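Local structure of putative hydroxymethylglutaryl-CoA synthase (Streptococcus mutans, 3SQZ) at residues S68-P80 and S301-T313. The protein binds coenzyme A through a thiolase fold and probably acts as a hydroxymethylglutaryl-CoA synthase. Numbering follows the deposited sequence.
Sequences SKGLLLNALSIAP and SILYSKQIGNIYT. With COA (coenzyme A), chain D.
Two successive backbone amides, those of Asn74 and Ala75, donate to one carbonyl of the short helix 305-308, that of Lys306. Asn74 N lies 2.8 Å from Lys306 O, and Ala75 N lies 3.1 Å from the same Lys306 O. Both donors are in the plane of that carbonyl. Two residues further on, Ser77 N donates to Ile308 O at 2.9 Å. This bond is nearly straight at hydrogen (167°), but the donor sits above the carbonyl plane. Between them, Leu76 CA makes a CA-H...O contact to Ile308 O.

One side-chain bond adds to the backbone grip. Gln307 bends at chi2 (-53°), which folds its amide back to Asn74. Its NE2 reaches a lone pair of Asn74 OD1 at 3.0 Å, and the two amide planes are 46° apart. The bond is bent at hydrogen, and OD1 is tilted out of the Gln307 amide plane. Lys306 runs extended past the loop, with CG 3.3 Å from Leu72 O. That carbonyl is buried here without a polar partner in the model.

Leu73 packs on the turn that ends the helix. Its CD2 lies 3.4 Å from Ser305 O and 4.1 Å from Gly309 CA. Gly309 leaves the helix with positive phi. The chain then turns to Asn310, predicted to bind hydroxymethylglutaryl-CoA. Its OD1 accepts from Tyr312 N in an Asx turn.

Arg373 bonds to both Gln307 O and Ser77 OG, and Ser77 OG also pairs with Ser46. Helix 64-71 brings Gly70 and Leu71 to the coenzyme A, and Pro271 of helix 271-279 touches Leu72, Leu73 and Lys306. Strand 75-78 is an edge of a small sheet, antiparallel to strand 49-52, and helix 305-308 packs against it just after helix 288-302.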
loop_
_atom_site.group_PDB
_atom_site.type_symbol
_atom_site.label_atom_id
_atom_site.label_comp_id
_atom_site.label_asym_id
_atom_site.label_seq_id
_atom_site.Cartn_x
_atom_site.Cartn_y
_atom_site.Cartn_z
ATOM N N SER A 68 -16.335 -6.911 11.918
ATOM C CA SER A 68 -15.311 -7.263 12.901
ATOM C C SER A 68 -14.800 -8.694 12.743
ATOM O O SER A 68 -13.612 -8.956 12.943
ATOM C CB SER A 68 -15.813 -7.032 14.327
ATOM O OG SER A 68 -16.922 -7.862 14.613
ATOM N N LYS A 69 -15.694 -9.616 12.386
ATOM C CA LYS A 69 -15.315 -11.023 12.213
ATOM C C LYS A 69 -15.259 -11.455 10.747
ATOM O O LYS A 69 -14.369 -12.207 10.344
ATOM C CB LYS A 69 -16.272 -11.939 12.981
ATOM C CG LYS A 69 -16.263 -11.724 14.484
ATOM C CD LYS A 69 -17.141 -12.736 15.201
ATOM N N GLY A 70 -16.216 -10.987 9.952
ATOM C CA GLY A 70 -16.303 -11.378 8.557
ATOM C C GLY A 70 -15.159 -10.839 7.718
ATOM O O GLY A 70 -14.479 -11.590 7.024
ATOM N N LEU A 71 -14.946 -9.528 7.785
ATOM C CA LEU A 71 -13.876 -8.884 7.024
ATOM C C LEU A 71 -12.587 -8.760 7.820
ATOM O O LEU A 71 -11.521 -8.560 7.241
ATOM C CB LEU A 71 -14.309 -7.490 6.569
ATOM C CG LEU A 71 -15.574 -7.429 5.719
ATOM C CD1 LEU A 71 -15.888 -5.984 5.353
ATOM C CD2 LEU A 71 -15.422 -8.298 4.481
ATOM N N LEU A 72 -12.698 -8.866 9.143
ATOM C CA LEU A 72 -11.593 -8.570 10.062
ATOM C C LEU A 72 -11.130 -7.115 9.944
ATOM O O LEU A 72 -9.932 -6.829 9.878
ATOM C CB LEU A 72 -10.428 -9.555 9.898
ATOM C CG LEU A 72 -10.761 -11.013 10.239
ATOM C CD1 LEU A 72 -9.629 -11.931 9.820
ATOM C CD2 LEU A 72 -11.068 -11.190 11.723
ATOM N N LEU A 73 -12.097 -6.203 9.906
ATOM C CA LEU A 73 -11.819 -4.769 9.865
ATOM C C LEU A 73 -12.462 -4.057 11.046
ATOM O O LEU A 73 -13.623 -4.308 11.378
ATOM C CB LEU A 73 -12.345 -4.143 8.571
ATOM C CG LEU A 73 -11.537 -4.399 7.300
ATOM C CD1 LEU A 73 -12.298 -3.906 6.076
ATOM C CD2 LEU A 73 -10.181 -3.714 7.391
ATOM N N ASN A 74 -11.710 -3.149 11.656
ATOM C CA ASN A 74 -12.208 -2.328 12.756
ATOM C C ASN A 74 -12.547 -0.904 12.329
ATOM O O ASN A 74 -13.503 -0.315 12.821
ATOM C CB ASN A 74 -11.181 -2.270 13.887
ATOM C CG ASN A 74 -10.882 -3.627 14.474
ATOM O OD1 ASN A 74 -9.760 -3.893 14.906
ATOM N ND2 ASN A 74 -11.879 -4.497 14.489
ATOM N N ALA A 75 -11.746 -0.349 11.426
ATOM C CA ALA A 75 -11.874 1.048 11.045
ATOM C C ALA A 75 -11.172 1.271 9.719
ATOM O O ALA A 75 -10.313 0.484 9.324
ATOM C CB ALA A 75 -11.274 1.949 12.125
ATOM N N LEU A 76 -11.526 2.356 9.042
ATOM C CA LEU A 76 -11.011 2.701 7.710
ATOM C C LEU A 76 -10.540 4.150 7.703
ATOM O O LEU A 76 -11.268 5.000 8.204
ATOM C CB LEU A 76 -12.138 2.610 6.674
ATOM C CG LEU A 76 -13.055 1.390 6.670
ATOM C CD1 LEU A 76 -14.146 1.568 5.619
ATOM C CD2 LEU A 76 -12.260 0.125 6.412
ATOM N N SER A 77 -9.410 4.447 7.069
ATOM C CA SER A 77 -9.019 5.832 6.867
ATOM C C SER A 77 -9.865 6.482 5.784
ATOM O O SER A 77 -10.109 5.887 4.732
ATOM C CB SER A 77 -7.554 5.938 6.462
ATOM O OG SER A 77 -6.720 5.542 7.536
ATOM N N ILE A 78 -10.271 7.722 6.039
ATOM C CA ILE A 78 -11.062 8.509 5.102
ATOM C C ILE A 78 -10.273 9.756 4.744
ATOM O O ILE A 78 -9.759 10.450 5.622
ATOM C CB ILE A 78 -12.428 8.894 5.717
ATOM C CG1 ILE A 78 -13.278 7.641 5.961
ATOM C CG2 ILE A 78 -13.160 9.912 4.841
ATOM C CD1 ILE A 78 -13.547 6.808 4.721
ATOM N N ALA A 79 -10.171 10.031 3.445
ATOM C CA ALA A 79 -9.426 11.184 2.947
ATOM C C ALA A 79 -10.374 12.263 2.438
ATOM O O ALA A 79 -11.301 11.965 1.688
ATOM C CB ALA A 79 -8.493 10.765 1.826
ATOM N N PRO A 80 -10.139 13.523 2.834
ATOM C CA PRO A 80 -10.878 14.645 2.255
ATOM C C PRO A 80 -10.323 14.954 0.869
ATOM O O PRO A 80 -9.272 14.445 0.483
ATOM C CB PRO A 80 -10.543 15.789 3.207
ATOM C CG PRO A 80 -9.130 15.491 3.613
ATOM C CD PRO A 80 -9.053 13.981 3.716
ATOM N N SER A 301 1.116 -9.042 10.847
ATOM C CA SER A 301 1.103 -8.368 9.553
ATOM C C SER A 301 -0.216 -7.678 9.220
ATOM O O SER A 301 -0.233 -6.770 8.391
ATOM C CB SER A 301 1.508 -9.328 8.425
ATOM O OG SER A 301 0.433 -10.158 8.016
ATOM N N ILE A 302 -1.316 -8.090 9.855
ATOM C CA ILE A 302 -2.616 -7.495 9.538
ATOM C C ILE A 302 -3.068 -6.416 10.521
ATOM O O ILE A 302 -4.112 -5.800 10.328
ATOM C CB ILE A 302 -3.724 -8.569 9.375
ATOM C CG1 ILE A 302 -4.031 -9.274 10.703
ATOM C CG2 ILE A 302 -3.340 -9.571 8.288
ATOM C CD1 ILE A 302 -5.185 -10.263 10.594
ATOM N N LEU A 303 -2.271 -6.167 11.554
ATOM C CA LEU A 303 -2.665 -5.236 12.606
ATOM C C LEU A 303 -2.990 -3.838 12.080
ATOM O O LEU A 303 -4.006 -3.257 12.443
ATOM C CB LEU A 303 -1.552 -5.145 13.638
ATOM C CG LEU A 303 -1.822 -5.180 15.137
ATOM C CD1 LEU A 303 -2.914 -6.168 15.510
ATOM C CD2 LEU A 303 -0.526 -5.550 15.831
ATOM N N TYR A 304 -2.133 -3.287 11.228
ATOM C CA TYR A 304 -2.383 -1.932 10.737
ATOM C C TYR A 304 -3.580 -1.886 9.792
ATOM O O TYR A 304 -4.412 -0.980 9.873
ATOM C CB TYR A 304 -1.145 -1.329 10.073
ATOM C CG TYR A 304 0.030 -1.124 11.006
ATOM C CD1 TYR A 304 -0.132 -1.105 12.389
ATOM C CD2 TYR A 304 1.309 -0.947 10.491
ATOM C CE1 TYR A 304 0.952 -0.921 13.231
ATOM C CE2 TYR A 304 2.395 -0.763 11.322
ATOM C CZ TYR A 304 2.213 -0.757 12.691
ATOM O OH TYR A 304 3.280 -0.583 13.536
ATOM N N SER A 305 -3.678 -2.872 8.908
ATOM C CA SER A 305 -4.764 -2.893 7.947
ATOM C C SER A 305 -6.142 -2.938 8.623
ATOM O O SER A 305 -7.105 -2.369 8.118
ATOM C CB SER A 305 -4.565 -4.056 6.980
ATOM O OG SER A 305 -3.420 -3.805 6.173
ATOM N N LYS A 306 -6.230 -3.592 9.778
ATOM C CA LYS A 306 -7.480 -3.629 10.539
ATOM C C LYS A 306 -7.972 -2.239 10.926
ATOM O O LYS A 306 -9.161 -2.060 11.195
ATOM C CB LYS A 306 -7.319 -4.456 11.813
ATOM C CG LYS A 306 -7.226 -5.936 11.573
ATOM C CD LYS A 306 -7.254 -6.706 12.882
ATOM C CE LYS A 306 -7.257 -8.207 12.649
ATOM N NZ LYS A 306 -7.233 -8.983 13.912
ATOM N N GLN A 307 -7.055 -1.278 11.006
ATOM C CA GLN A 307 -7.385 0.087 11.422
ATOM C C GLN A 307 -7.470 1.077 10.266
ATOM O O GLN A 307 -7.955 2.190 10.448
ATOM C CB GLN A 307 -6.336 0.611 12.406
ATOM C CG GLN A 307 -6.095 -0.261 13.621
ATOM C CD GLN A 307 -7.370 -0.588 14.344
ATOM O OE1 GLN A 307 -8.165 0.300 14.663
ATOM N NE2 GLN A 307 -7.588 -1.870 14.596
ATOM N N ILE A 308 -6.943 0.692 9.103
ATOM C CA ILE A 308 -6.762 1.590 7.966
ATOM C C ILE A 308 -7.639 1.243 6.766
ATOM O O ILE A 308 -8.089 2.134 6.041
ATOM C CB ILE A 308 -5.273 1.592 7.538
ATOM C CG1 ILE A 308 -4.452 2.279 8.629
ATOM C CG2 ILE A 308 -5.068 2.247 6.163
ATOM C CD1 ILE A 308 -2.993 1.972 8.582
ATOM N N GLY A 309 -7.890 -0.043 6.554
ATOM C CA GLY A 309 -8.638 -0.466 5.389
ATOM C C GLY A 309 -7.738 -0.730 4.198
ATOM O O GLY A 309 -6.532 -0.934 4.336
ATOM N N ASN A 310 -8.344 -0.726 3.018
ATOM C CA ASN A 310 -7.661 -1.032 1.767
ATOM C C ASN A 310 -6.915 0.191 1.254
ATOM O O ASN A 310 -7.499 1.268 1.134
ATOM C CB ASN A 310 -8.747 -1.444 0.769
ATOM C CG ASN A 310 -8.209 -2.026 -0.518
ATOM O OD1 ASN A 310 -7.001 -2.125 -0.734
ATOM N ND2 ASN A 310 -9.127 -2.441 -1.381
ATOM N N ILE A 311 -5.631 0.023 0.937
ATOM C CA ILE A 311 -4.862 1.097 0.312
ATOM C C ILE A 311 -4.285 0.665 -1.032
ATOM O O ILE A 311 -3.288 1.211 -1.506
ATOM C CB ILE A 311 -3.799 1.723 1.262
ATOM C CG1 ILE A 311 -2.646 0.758 1.570
ATOM C CG2 ILE A 311 -4.481 2.222 2.541
ATOM C CD1 ILE A 311 -1.467 1.438 2.245
ATOM N N TYR A 312 -4.953 -0.305 -1.657
ATOM C CA TYR A 312 -4.598 -0.754 -3.000
ATOM C C TYR A 312 -3.093 -1.071 -3.125
ATOM O O TYR A 312 -2.615 -2.015 -2.473
ATOM C CB TYR A 312 -5.090 0.232 -4.069
ATOM C CG TYR A 312 -6.600 0.375 -4.261
ATOM C CD1 TYR A 312 -7.491 -0.675 -4.014
ATOM C CD2 TYR A 312 -7.119 1.564 -4.768
ATOM C CE1 TYR A 312 -8.861 -0.518 -4.256
ATOM C CE2 TYR A 312 -8.461 1.724 -5.014
ATOM C CZ TYR A 312 -9.333 0.686 -4.759
ATOM O OH TYR A 312 -10.680 0.830 -4.996
ATOM N N THR A 313 -2.345 -0.323 -3.943
ATOM C CA THR A 313 -0.941 -0.662 -4.188
ATOM C C THR A 313 -0.105 -0.795 -2.926
ATOM O O THR A 313 0.831 -1.587 -2.879
ATOM C CB THR A 313 -0.235 0.363 -5.118
ATOM O OG1 THR A 313 -0.273 1.671 -4.528
ATOM C CG2 THR A 313 -0.853 0.370 -6.521
HETATM N N1A COA D . -20.755 -12.633 11.381
HETATM C C2A COA D . -19.554 -13.020 10.901
HETATM N N3A COA D . -19.304 -12.974 9.541
HETATM C C4A COA D . -20.275 -12.535 8.695
HETATM C C5A COA D . -21.519 -12.134 9.183
HETATM C C6A COA D . -21.760 -12.179 10.504
HETATM N N6A COA D . -23.031 -11.764 11.021
HETATM N N7A COA D . -22.296 -11.743 8.123
HETATM C C8A COA D . -21.582 -11.890 7.003
HETATM N N9A COA D . -20.318 -12.409 7.382
HETATM C C1B COA D . -19.173 -12.590 6.502
HETATM C C2B COA D . -18.895 -13.852 5.640
HETATM O O2B COA D . -19.389 -15.108 5.771
HETATM C C3B COA D . -17.569 -13.478 5.002
HETATM O O3B COA D . -16.375 -14.132 5.182
HETATM P P3B COA D . -16.060 -15.485 4.505
HETATM O O7A COA D . -15.725 -15.229 2.990
HETATM O O8A COA D . -14.803 -16.011 5.268
HETATM O O9A COA D . -17.231 -16.421 4.656
HETATM C C4B COA D . -17.713 -12.013 4.845
HETATM O O4B COA D . -18.144 -11.613 6.161
HETATM C C5B COA D . -18.077 -11.309 3.582
HETATM O O5B COA D . -19.416 -11.659 3.362
HETATM P P1A COA D . -20.171 -11.130 2.076
HETATM O O1A COA D . -19.386 -11.558 0.773
HETATM O O2A COA D . -21.589 -11.664 2.061
HETATM O O3A COA D . -20.165 -9.542 2.200
HETATM P P2A COA D . -20.415 -8.542 0.991
HETATM O O4A COA D . -21.445 -9.142 -0.036
HETATM O O5A COA D . -20.930 -7.229 1.535
HETATM O O6A COA D . -19.029 -8.294 0.233
HETATM C CBP COA D . -16.627 -8.036 -0.032
HETATM C CCP COA D . -17.784 -8.377 0.875
HETATM C CDP COA D . -16.584 -9.021 -1.151
HETATM C CEP COA D . -15.324 -8.095 0.729
HETATM C CAP COA D . -16.857 -6.645 -0.550
HETATM O OAP COA D . -16.646 -5.695 0.414
HETATM C C9P COA D . -16.059 -6.342 -1.803
HETATM O O9P COA D . -16.362 -6.786 -2.906
HETATM N N8P COA D . -14.916 -5.428 -1.621
HETATM C C7P COA D . -13.969 -5.186 -2.692
HETATM C C6P COA D . -13.051 -6.356 -2.975
HETATM C C5P COA D . -11.964 -6.037 -4.003
HETATM O O5P COA D . -11.618 -4.898 -4.217
HETATM N N4P COA D . -11.290 -7.129 -4.652
HETATM C C3P COA D . -10.169 -6.856 -5.564
HETATM C C2P COA D . -8.803 -7.270 -5.092
HETATM S S1P COA D . -8.670 -8.892 -4.414
#